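Local coordinates for ribosome inactivating type 1 protein (Iris hollandica, PDB 3MVG), which is a type 1 ribosome-inactivating protein, the single-chain class of a toxin family named for its action on ribosomes, at residues R81-S86 / H137-P142. Sequence-based numbering, arbitrary orientation.
Sequences RFYLLS and HNWSPP. Unlike the reference sequence in segment 81-86: Ser86 (reference Ala).
Tyr83, on strand 81-84, faces Ser140 in the loop that follows helix 126-138, with CA of Tyr83 9.4 Å from CA of Ser140. The gap is bridged chiefly by side chains. Trp139 is the first residue to leave the helical conformation, and the chain then runs extended through Ser140 and Pro141 to a cis peptide bond before Pro142. The main element is an offset edge-to-face pair. The six-membered ring of Trp139 turns its edge to the face of the Tyr83 ring, with centroids 5.8 Å apart and planes at 67°. CZ3 of Trp139 does the touching, 3.8 Å from CE2 of Tyr83. CG of Trp139 stands anti to the backbone N (chi1 -176°), and the end of the indole comes nearer the strand than its CB direction suggests. Pro141 meets Tyr83 tip to tip. CD of Pro141 sits at the edge of the Tyr83 ring, near the ring plane, 3.7 Å from CE2 of Tyr83. CE2 of Tyr83 therefore packs against both Trp139 and Pro141. The backbone N of Pro141 also lies over one face of the Trp139 indole, toward its rim. At the margin, the Arg81 chain is extended from CG to NE. NH1 of Arg81 lies 4.1 Å from CG of Pro141. The guanidinium of Arg81 has other partners: NE hydrogen-bonds to O of Asn98, and NH1 to a glycerol. NE1 of Trp139 hydrogen-bonds to O of Val144, which helps fix the indole. The Tyr83 ring also meets that of Tyr76 on the adjacent strand 72-78, with planes at about 20°. The contact joins the mixed sheet of the ribosome-inactivating protein fold to the loop leading into helix 146-164. It works by aromatic and proline packing, while the polar groups of Arg81 and Trp139 are satisfied by partners beyond it.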
loop_
_atom_site.group_PDB
_atom_site.type_symbol
_atom_site.label_atom_id
_atom_site.label_comp_id
_atom_site.label_asym_id
_atom_site.label_seq_id
_atom_site.Cartn_x
_atom_site.Cartn_y
_atom_site.Cartn_z
ATOM N N ARG A 81 33.273 11.863 -3.719
ATOM C CA ARG A 81 34.013 10.827 -3.003
ATOM C C ARG A 81 33.058 9.713 -2.596
ATOM O O ARG A 81 31.926 9.984 -2.171
ATOM C CB ARG A 81 34.735 11.384 -1.769
ATOM C CG ARG A 81 35.754 10.393 -1.216
ATOM C CD ARG A 81 36.489 10.911 -0.002
ATOM N NE ARG A 81 37.630 10.043 0.279
ATOM C CZ ARG A 81 38.362 10.073 1.389
ATOM N NH1 ARG A 81 38.088 10.924 2.374
ATOM N NH2 ARG A 81 39.372 9.221 1.512
ATOM N N PHE A 82 33.513 8.472 -2.742
ATOM C CA PHE A 82 32.756 7.322 -2.255
ATOM C C PHE A 82 33.133 6.972 -0.819
ATOM O O PHE A 82 34.286 7.158 -0.379
ATOM C CB PHE A 82 32.932 6.108 -3.174
ATOM C CG PHE A 82 32.087 6.156 -4.417
ATOM C CD1 PHE A 82 32.544 6.806 -5.564
ATOM C CD2 PHE A 82 30.841 5.523 -4.458
ATOM C CE1 PHE A 82 31.769 6.841 -6.725
ATOM C CE2 PHE A 82 30.066 5.556 -5.622
ATOM C CZ PHE A 82 30.530 6.211 -6.752
ATOM N N TYR A 83 32.130 6.468 -0.104
ATOM C CA TYR A 83 32.202 6.056 1.280
ATOM C C TYR A 83 31.708 4.626 1.323
ATOM O O TYR A 83 30.587 4.327 0.904
ATOM C CB TYR A 83 31.327 6.982 2.137
ATOM C CG TYR A 83 31.869 8.393 2.134
ATOM C CD1 TYR A 83 31.483 9.321 1.162
ATOM C CD2 TYR A 83 32.835 8.774 3.056
ATOM C CE1 TYR A 83 32.028 10.612 1.137
ATOM C CE2 TYR A 83 33.387 10.055 3.040
ATOM C CZ TYR A 83 32.981 10.966 2.079
ATOM O OH TYR A 83 33.533 12.233 2.071
ATOM N N LEU A 84 32.562 3.734 1.811
ATOM C CA LEU A 84 32.289 2.298 1.805
ATOM C C LEU A 84 31.946 1.811 3.185
ATOM O O LEU A 84 32.607 2.172 4.159
ATOM C CB LEU A 84 33.522 1.526 1.320
ATOM C CG LEU A 84 33.762 1.290 -0.173
ATOM C CD1 LEU A 84 33.343 2.433 -1.091
ATOM C CD2 LEU A 84 35.234 0.934 -0.382
ATOM N N LEU A 85 30.933 0.961 3.285
ATOM C CA LEU A 85 30.726 0.229 4.531
ATOM C C LEU A 85 31.949 -0.673 4.766
ATOM O O LEU A 85 32.678 -1.017 3.819
ATOM C CB LEU A 85 29.410 -0.555 4.520
ATOM C CG LEU A 85 28.152 0.323 4.503
ATOM C CD1 LEU A 85 26.935 -0.527 4.170
ATOM C CD2 LEU A 85 27.941 1.062 5.820
ATOM N N SER A 86 32.193 -1.033 6.024
ATOM C CA SER A 86 33.461 -1.679 6.381
ATOM C C SER A 86 33.705 -3.010 5.663
ATOM O O SER A 86 34.856 -3.377 5.411
ATOM C CB SER A 86 33.574 -1.858 7.896
ATOM O OG SER A 86 32.683 -2.856 8.360
ATOM N N HIS A 137 25.412 14.330 2.367
ATOM C CA HIS A 137 26.021 15.247 1.403
ATOM C C HIS A 137 27.144 16.062 2.041
ATOM O O HIS A 137 28.199 16.253 1.432
ATOM C CB HIS A 137 24.979 16.189 0.800
ATOM C CG HIS A 137 25.527 17.051 -0.292
ATOM N ND1 HIS A 137 26.055 18.302 -0.055
ATOM C CD2 HIS A 137 25.668 16.825 -1.620
ATOM C CE1 HIS A 137 26.473 18.820 -1.198
ATOM N NE2 HIS A 137 26.250 17.944 -2.161
ATOM N N ASN A 138 26.912 16.514 3.267
ATOM C CA ASN A 138 27.816 17.436 3.947
ATOM C C ASN A 138 28.878 16.792 4.826
ATOM O O ASN A 138 29.878 17.435 5.140
ATOM C CB ASN A 138 27.003 18.443 4.757
ATOM C CG ASN A 138 26.111 19.303 3.884
ATOM O OD1 ASN A 138 26.383 19.503 2.697
ATOM N ND2 ASN A 138 25.033 19.813 4.467
ATOM N N TRP A 139 28.676 15.540 5.230
ATOM C CA TRP A 139 29.604 14.889 6.163
ATOM C C TRP A 139 30.925 14.515 5.513
ATOM O O TRP A 139 30.971 14.062 4.370
ATOM C CB TRP A 139 28.958 13.644 6.779
ATOM C CG TRP A 139 29.800 12.937 7.836
ATOM C CD1 TRP A 139 29.792 13.175 9.180
ATOM C CD2 TRP A 139 30.748 11.884 7.617
ATOM N NE1 TRP A 139 30.673 12.328 9.817
ATOM C CE2 TRP A 139 31.269 11.524 8.881
ATOM C CE3 TRP A 139 31.187 11.186 6.480
ATOM C CZ2 TRP A 139 32.210 10.506 9.036
ATOM C CZ3 TRP A 139 32.114 10.169 6.636
ATOM C CH2 TRP A 139 32.623 9.845 7.905
ATOM N N SER A 140 32.007 14.716 6.256
ATOM C CA SER A 140 33.294 14.174 5.855
ATOM C C SER A 140 34.098 13.767 7.079
ATOM O O SER A 140 33.980 14.379 8.141
ATOM C CB SER A 140 34.075 15.170 4.994
ATOM O OG SER A 140 34.330 16.351 5.716
ATOM N N PRO A 141 34.915 12.715 6.937
ATOM C CA PRO A 141 35.803 12.371 8.038
ATOM C C PRO A 141 36.811 13.513 8.237
ATOM O O PRO A 141 37.115 14.225 7.283
ATOM C CB PRO A 141 36.489 11.093 7.547
ATOM C CG PRO A 141 36.422 11.150 6.081
ATOM C CD PRO A 141 35.165 11.894 5.739
ATOM N N PRO A 142 37.335 13.676 9.462
ATOM C CA PRO A 142 37.222 12.755 10.576
ATOM C C PRO A 142 36.142 13.083 11.600
ATOM O O PRO A 142 36.256 12.648 12.746
ATOM C CB PRO A 142 38.598 12.867 11.224
ATOM C CG PRO A 142 38.938 14.303 11.049
ATOM C CD PRO A 142 38.336 14.730 9.738
#